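Local coordinates for protein hydrolase, NUDIX family (Clostridium perfringens ATCC 13124, PDB 3F6A) that probably hydrolyses a nucleoside diphosphate linked to another moiety, as Nudix family enzymes do, though its substrate is not established, at residues 51-63 with 104-118. Residues are numbered along the deposited sequence; the frame is centred on the assembly and turned at random.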
loop_
_atom_site.group_PDB
_atom_site.type_symbol
_atom_site.label_atom_id
_atom_site.label_comp_id
_atom_site.label_asym_id
_atom_site.label_seq_id
_atom_site.Cartn_x
_atom_site.Cartn_y
_atom_site.Cartn_z
ATOM N N ALA A 51 -6.684 16.303 -3.964
ATOM C CA ALA A 51 -8.123 16.510 -3.857
ATOM C C ALA A 51 -8.410 18.013 -3.835
ATOM O O ALA A 51 -9.392 18.478 -4.417
ATOM C CB ALA A 51 -8.661 15.852 -2.593
ATOM N N LYS A 52 -7.539 18.761 -3.161
ATOM C CA LYS A 52 -7.681 20.213 -3.052
ATOM C C LYS A 52 -7.318 20.900 -4.369
ATOM O O LYS A 52 -8.005 21.816 -4.815
ATOM C CB LYS A 52 -6.775 20.742 -1.933
ATOM C CG LYS A 52 -7.122 22.148 -1.444
ATOM C CD LYS A 52 -8.489 22.170 -0.761
ATOM C CE LYS A 52 -8.750 23.490 -0.058
ATOM N NZ LYS A 52 -10.075 23.510 0.623
ATOM N N GLU A 53 -6.235 20.455 -4.993
ATOM C CA GLU A 53 -5.792 21.054 -6.244
ATOM C C GLU A 53 -6.683 20.728 -7.445
ATOM O O GLU A 53 -6.965 21.603 -8.269
ATOM C CB GLU A 53 -4.345 20.638 -6.544
ATOM C CG GLU A 53 -3.352 21.037 -5.448
ATOM C CD GLU A 53 -1.916 20.616 -5.748
ATOM O OE1 GLU A 53 -1.702 19.467 -6.196
ATOM O OE2 GLU A 53 -0.993 21.436 -5.526
ATOM N N GLU A 54 -7.156 19.489 -7.533
ATOM C CA GLU A 54 -7.971 19.094 -8.674
ATOM C C GLU A 54 -9.472 19.335 -8.544
ATOM O O GLU A 54 -10.182 19.351 -9.553
ATOM C CB GLU A 54 -7.695 17.627 -9.022
ATOM C CG GLU A 54 -6.202 17.345 -9.167
ATOM C CD GLU A 54 -5.886 15.976 -9.755
ATOM O OE1 GLU A 54 -6.625 15.008 -9.480
ATOM O OE2 GLU A 54 -4.878 15.869 -10.484
ATOM N N ALA A 55 -9.959 19.540 -7.323
ATOM C CA ALA A 55 -11.385 19.769 -7.134
ATOM C C ALA A 55 -11.713 20.779 -6.039
ATOM O O ALA A 55 -12.883 21.024 -5.764
ATOM C CB ALA A 55 -12.085 18.450 -6.843
ATOM N N GLY A 56 -10.688 21.363 -5.420
ATOM C CA GLY A 56 -10.918 22.333 -4.359
ATOM C C GLY A 56 -11.712 21.724 -3.218
ATOM O O GLY A 56 -12.534 22.395 -2.577
ATOM N N LEU A 57 -11.457 20.446 -2.950
ATOM C CA LEU A 57 -12.173 19.736 -1.896
ATOM C C LEU A 57 -11.355 19.357 -0.675
ATOM O O LEU A 57 -10.159 19.073 -0.766
ATOM C CB LEU A 57 -12.783 18.442 -2.447
ATOM C CG LEU A 57 -13.815 18.489 -3.572
ATOM C CD1 LEU A 57 -14.148 17.069 -4.008
ATOM C CD2 LEU A 57 -15.065 19.219 -3.099
ATOM N N ASN A 58 -12.030 19.366 0.470
ATOM C CA ASN A 58 -11.451 18.936 1.733
ATOM C C ASN A 58 -12.028 17.525 1.818
ATOM O O ASN A 58 -13.229 17.346 1.625
ATOM C CB ASN A 58 -11.988 19.774 2.897
ATOM C CG ASN A 58 -11.260 21.089 3.054
ATOM O OD1 ASN A 58 -11.792 22.035 3.631
ATOM N ND2 ASN A 58 -10.035 21.151 2.554
ATOM N N VAL A 59 -11.195 16.528 2.089
ATOM C CA VAL A 59 -11.692 15.160 2.157
ATOM C C VAL A 59 -11.360 14.429 3.451
ATOM O O VAL A 59 -10.588 14.908 4.283
ATOM C CB VAL A 59 -11.150 14.309 0.978
ATOM C CG1 VAL A 59 -11.665 14.849 -0.342
ATOM C CG2 VAL A 59 -9.627 14.310 0.996
ATOM N N THR A 60 -11.977 13.265 3.616
ATOM C CA THR A 60 -11.740 12.416 4.774
ATOM C C THR A 60 -11.432 11.022 4.243
ATOM O O THR A 60 -12.323 10.306 3.786
ATOM C CB THR A 60 -12.964 12.357 5.699
ATOM O OG1 THR A 60 -13.112 13.619 6.360
ATOM C CG2 THR A 60 -12.801 11.253 6.747
ATOM N N LEU A 61 -10.160 10.652 4.286
ATOM C CA LEU A 61 -9.739 9.350 3.792
ATOM C C LEU A 61 -10.256 8.217 4.670
ATOM O O LEU A 61 -10.262 8.317 5.895
ATOM C CB LEU A 61 -8.213 9.278 3.733
ATOM C CG LEU A 61 -7.474 10.272 2.838
ATOM C CD1 LEU A 61 -5.976 10.146 3.082
ATOM C CD2 LEU A 61 -7.796 10.001 1.383
ATOM N N TYR A 62 -10.701 7.139 4.035
ATOM C CA TYR A 62 -11.170 5.981 4.777
ATOM C C TYR A 62 -9.913 5.415 5.428
ATOM O O TYR A 62 -8.934 5.108 4.739
ATOM C CB TYR A 62 -11.783 4.961 3.821
ATOM C CG TYR A 62 -12.129 3.643 4.458
ATOM C CD1 TYR A 62 -13.096 3.560 5.464
ATOM C CD2 TYR A 62 -11.492 2.469 4.050
ATOM C CE1 TYR A 62 -13.418 2.340 6.049
ATOM C CE2 TYR A 62 -11.809 1.244 4.628
ATOM C CZ TYR A 62 -12.769 1.189 5.626
ATOM O OH TYR A 62 -13.065 -0.018 6.211
ATOM N N ASN A 63 -9.929 5.294 6.753
ATOM C CA ASN A 63 -8.767 4.798 7.469
ATOM C C ASN A 63 -9.079 3.941 8.691
ATOM O O ASN A 63 -9.110 4.433 9.827
ATOM C CB ASN A 63 -7.883 5.982 7.870
ATOM C CG ASN A 63 -6.679 5.566 8.692
ATOM O OD1 ASN A 63 -6.200 4.435 8.597
ATOM N ND2 ASN A 63 -6.170 6.492 9.495
ATOM N N TYR A 104 -9.858 5.576 -0.847
ATOM C CA TYR A 104 -11.264 5.944 -0.947
ATOM C C TYR A 104 -11.471 6.993 0.139
ATOM O O TYR A 104 -10.853 6.919 1.201
ATOM C CB TYR A 104 -12.185 4.737 -0.701
ATOM C CG TYR A 104 -12.055 3.609 -1.716
ATOM C CD1 TYR A 104 -11.488 3.827 -2.973
ATOM C CD2 TYR A 104 -12.522 2.330 -1.422
ATOM C CE1 TYR A 104 -11.393 2.794 -3.916
ATOM C CE2 TYR A 104 -12.433 1.292 -2.351
ATOM C CZ TYR A 104 -11.867 1.531 -3.596
ATOM O OH TYR A 104 -11.783 0.500 -4.507
ATOM N N ALA A 105 -12.329 7.970 -0.126
ATOM C CA ALA A 105 -12.580 9.033 0.840
ATOM C C ALA A 105 -13.974 9.624 0.687
ATOM O O ALA A 105 -14.709 9.289 -0.233
ATOM C CB ALA A 105 -11.545 10.133 0.671
ATOM N N THR A 106 -14.320 10.519 1.605
ATOM C CA THR A 106 -15.611 11.185 1.586
ATOM C C THR A 106 -15.395 12.697 1.584
ATOM O O THR A 106 -14.321 13.175 1.946
ATOM C CB THR A 106 -16.437 10.821 2.834
ATOM O OG1 THR A 106 -15.710 11.205 4.008
ATOM C CG2 THR A 106 -16.712 9.319 2.880
ATOM N N THR A 107 -16.418 13.437 1.164
ATOM C CA THR A 107 -16.381 14.898 1.154
ATOM C C THR A 107 -17.815 15.375 1.423
ATOM O O THR A 107 -18.768 14.619 1.239
ATOM C CB THR A 107 -15.853 15.457 -0.190
ATOM O OG1 THR A 107 -15.439 16.819 -0.010
ATOM C CG2 THR A 107 -16.911 15.386 -1.266
ATOM N N THR A 108 -17.967 16.623 1.854
ATOM C CA THR A 108 -19.282 17.158 2.199
ATOM C C THR A 108 -20.213 17.701 1.109
ATOM O O THR A 108 -21.430 17.557 1.222
ATOM C CB THR A 108 -19.141 18.240 3.277
ATOM O OG1 THR A 108 -18.301 19.288 2.786
ATOM C CG2 THR A 108 -18.527 17.654 4.536
ATOM N N SER A 109 -19.672 18.313 0.061
ATOM C CA SER A 109 -20.533 18.860 -0.989
ATOM C C SER A 109 -20.113 18.486 -2.404
ATOM O O SER A 109 -18.955 18.163 -2.658
ATOM C CB SER A 109 -20.596 20.383 -0.879
ATOM O OG SER A 109 -19.316 20.948 -1.081
ATOM N N PHE A 110 -21.070 18.547 -3.323
ATOM C CA PHE A 110 -20.827 18.219 -4.722
ATOM C C PHE A 110 -20.112 19.354 -5.426
ATOM O O PHE A 110 -19.555 19.166 -6.504
ATOM C CB PHE A 110 -22.146 17.967 -5.457
ATOM C CG PHE A 110 -22.845 16.710 -5.047
ATOM C CD1 PHE A 110 -22.201 15.482 -5.132
ATOM C CD2 PHE A 110 -24.173 16.744 -4.626
ATOM C CE1 PHE A 110 -22.869 14.304 -4.807
ATOM C CE2 PHE A 110 -24.849 15.572 -4.302
ATOM C CZ PHE A 110 -24.193 14.349 -4.394
ATOM N N GLU A 111 -20.135 20.535 -4.824
ATOM C CA GLU A 111 -19.505 21.689 -5.444
ATOM C C GLU A 111 -17.999 21.494 -5.541
ATOM O O GLU A 111 -17.355 21.090 -4.576
ATOM C CB GLU A 111 -19.816 22.956 -4.647
ATOM C CG GLU A 111 -19.798 24.216 -5.488
ATOM C CD GLU A 111 -20.050 25.468 -4.674
ATOM O OE1 GLU A 111 -21.039 25.494 -3.905
ATOM O OE2 GLU A 111 -19.258 26.429 -4.811
ATOM N N THR A 112 -17.441 21.795 -6.707
ATOM C CA THR A 112 -16.007 21.642 -6.919
ATOM C C THR A 112 -15.413 22.870 -7.577
ATOM O O THR A 112 -16.092 23.580 -8.310
ATOM C CB THR A 112 -15.717 20.416 -7.792
ATOM O OG1 THR A 112 -16.496 20.493 -8.991
ATOM C CG2 THR A 112 -16.088 19.148 -7.050
ATOM N N SER A 113 -14.136 23.112 -7.310
ATOM C CA SER A 113 -13.445 24.267 -7.871
ATOM C C SER A 113 -11.981 23.917 -8.144
ATOM O O SER A 113 -11.114 24.187 -7.324
ATOM C CB SER A 113 -13.526 25.432 -6.879
ATOM O OG SER A 113 -12.846 26.570 -7.368
ATOM N N PRO A 114 -11.688 23.315 -9.308
ATOM C CA PRO A 114 -10.302 22.951 -9.622
ATOM C C PRO A 114 -9.369 24.149 -9.691
ATOM O O PRO A 114 -9.767 25.235 -10.103
ATOM C CB PRO A 114 -10.420 22.265 -10.980
ATOM C CG PRO A 114 -11.824 21.715 -10.969
ATOM C CD PRO A 114 -12.604 22.858 -10.367
ATOM N N GLU A 115 -8.121 23.942 -9.296
ATOM C CA GLU A 115 -7.140 25.005 -9.356
ATOM C C GLU A 115 -6.619 25.120 -10.789
ATOM O O GLU A 115 -6.851 24.240 -11.629
ATOM C CB GLU A 115 -6.009 24.739 -8.363
ATOM C CG GLU A 115 -6.475 24.878 -6.915
ATOM C CD GLU A 115 -5.387 24.578 -5.906
ATOM O OE1 GLU A 115 -4.198 24.519 -6.292
ATOM O OE2 GLU A 115 -5.725 24.412 -4.719
ATOM N N ILE A 116 -5.929 26.221 -11.058
ATOM C CA ILE A 116 -5.392 26.527 -12.374
ATOM C C ILE A 116 -4.725 25.379 -13.126
ATOM O O ILE A 116 -3.900 24.647 -12.580
ATOM C CB ILE A 116 -4.384 27.698 -12.286
ATOM C CG1 ILE A 116 -4.058 28.215 -13.691
ATOM C CG2 ILE A 116 -3.108 27.240 -11.589
ATOM C CD1 ILE A 116 -3.127 29.409 -13.694
ATOM N N GLY A 117 -5.099 25.227 -14.389
ATOM C CA GLY A 117 -4.500 24.200 -15.223
ATOM C C GLY A 117 -4.924 22.764 -14.988
ATOM O O GLY A 117 -4.438 21.860 -15.665
ATOM N N GLU A 118 -5.816 22.539 -14.034
ATOM C CA GLU A 118 -6.283 21.184 -13.748
ATOM C C GLU A 118 -7.487 20.910 -14.639
ATOM O O GLU A 118 -8.068 21.844 -15.200
ATOM C CB GLU A 118 -6.717 21.061 -12.288
ATOM C CG GLU A 118 -5.653 21.396 -11.260
ATOM C CD GLU A 118 -4.617 20.300 -11.090
ATOM O OE1 GLU A 118 -3.829 20.393 -10.133
ATOM O OE2 GLU A 118 -4.594 19.349 -11.901
HETATM O O HOH W 1 -14.993 23.351 -3.407
HETATM O O HOH W 2 -15.534 18.508 3.125
HETATM O O HOH W 3 -8.565 4.756 1.750
#
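Leu-57 reaches into the bend of the 104-118 segment, its CD2 3.3 Å from Glu-111 O and its CD1 branch beside the methyl of Thr-112. The isobutyl group crosses the side chain of Thr-107 at about a right angle, and Leu-20 of strand 18-23 also packs against Leu-57. Thr-107 places OG1 anti to its own N (chi1 -162°), and the hydroxyl donates a hydrogen bond to Asn-58 O at 2.8 Å; this oxygen also accepts one from a water held by Thr-108 OG1. Farther along, Thr-60 and Thr-106 form an antiparallel hydrogen-bonded pair, while Leu-61 and Ala-105, a non-hydrogen-bonded pair, meet on the opposite face, CD2 to CB 3.8 Å. At the helix end two main-chain hydrogen bonds grip: Glu-115 N to Glu-53 O (2.8 Å) and Ser-113 N to Ala-55 O (2.9 Å), the latter from well above the carbonyl plane. Glu-118, bent at chi2 (-76°), brings CG within 3.3 Å of Glu-53 O.

The outer side is looser. Glu-115, exposed to solvent, lies extended against Glu-53, the planes of their carboxylates 80° apart and the like charges not in contact; Glu-53 turns to Arg-49 in a salt bridge. Water bridges Gly-56 O to Glu-111 O, the second bond weak. Residues 35-56 fit the Nudix box: the end of the Nudix helix is tied to the loop after strand 98-106, and strand 60-61 pairs with that strand in the central sheet of a Nudix fold.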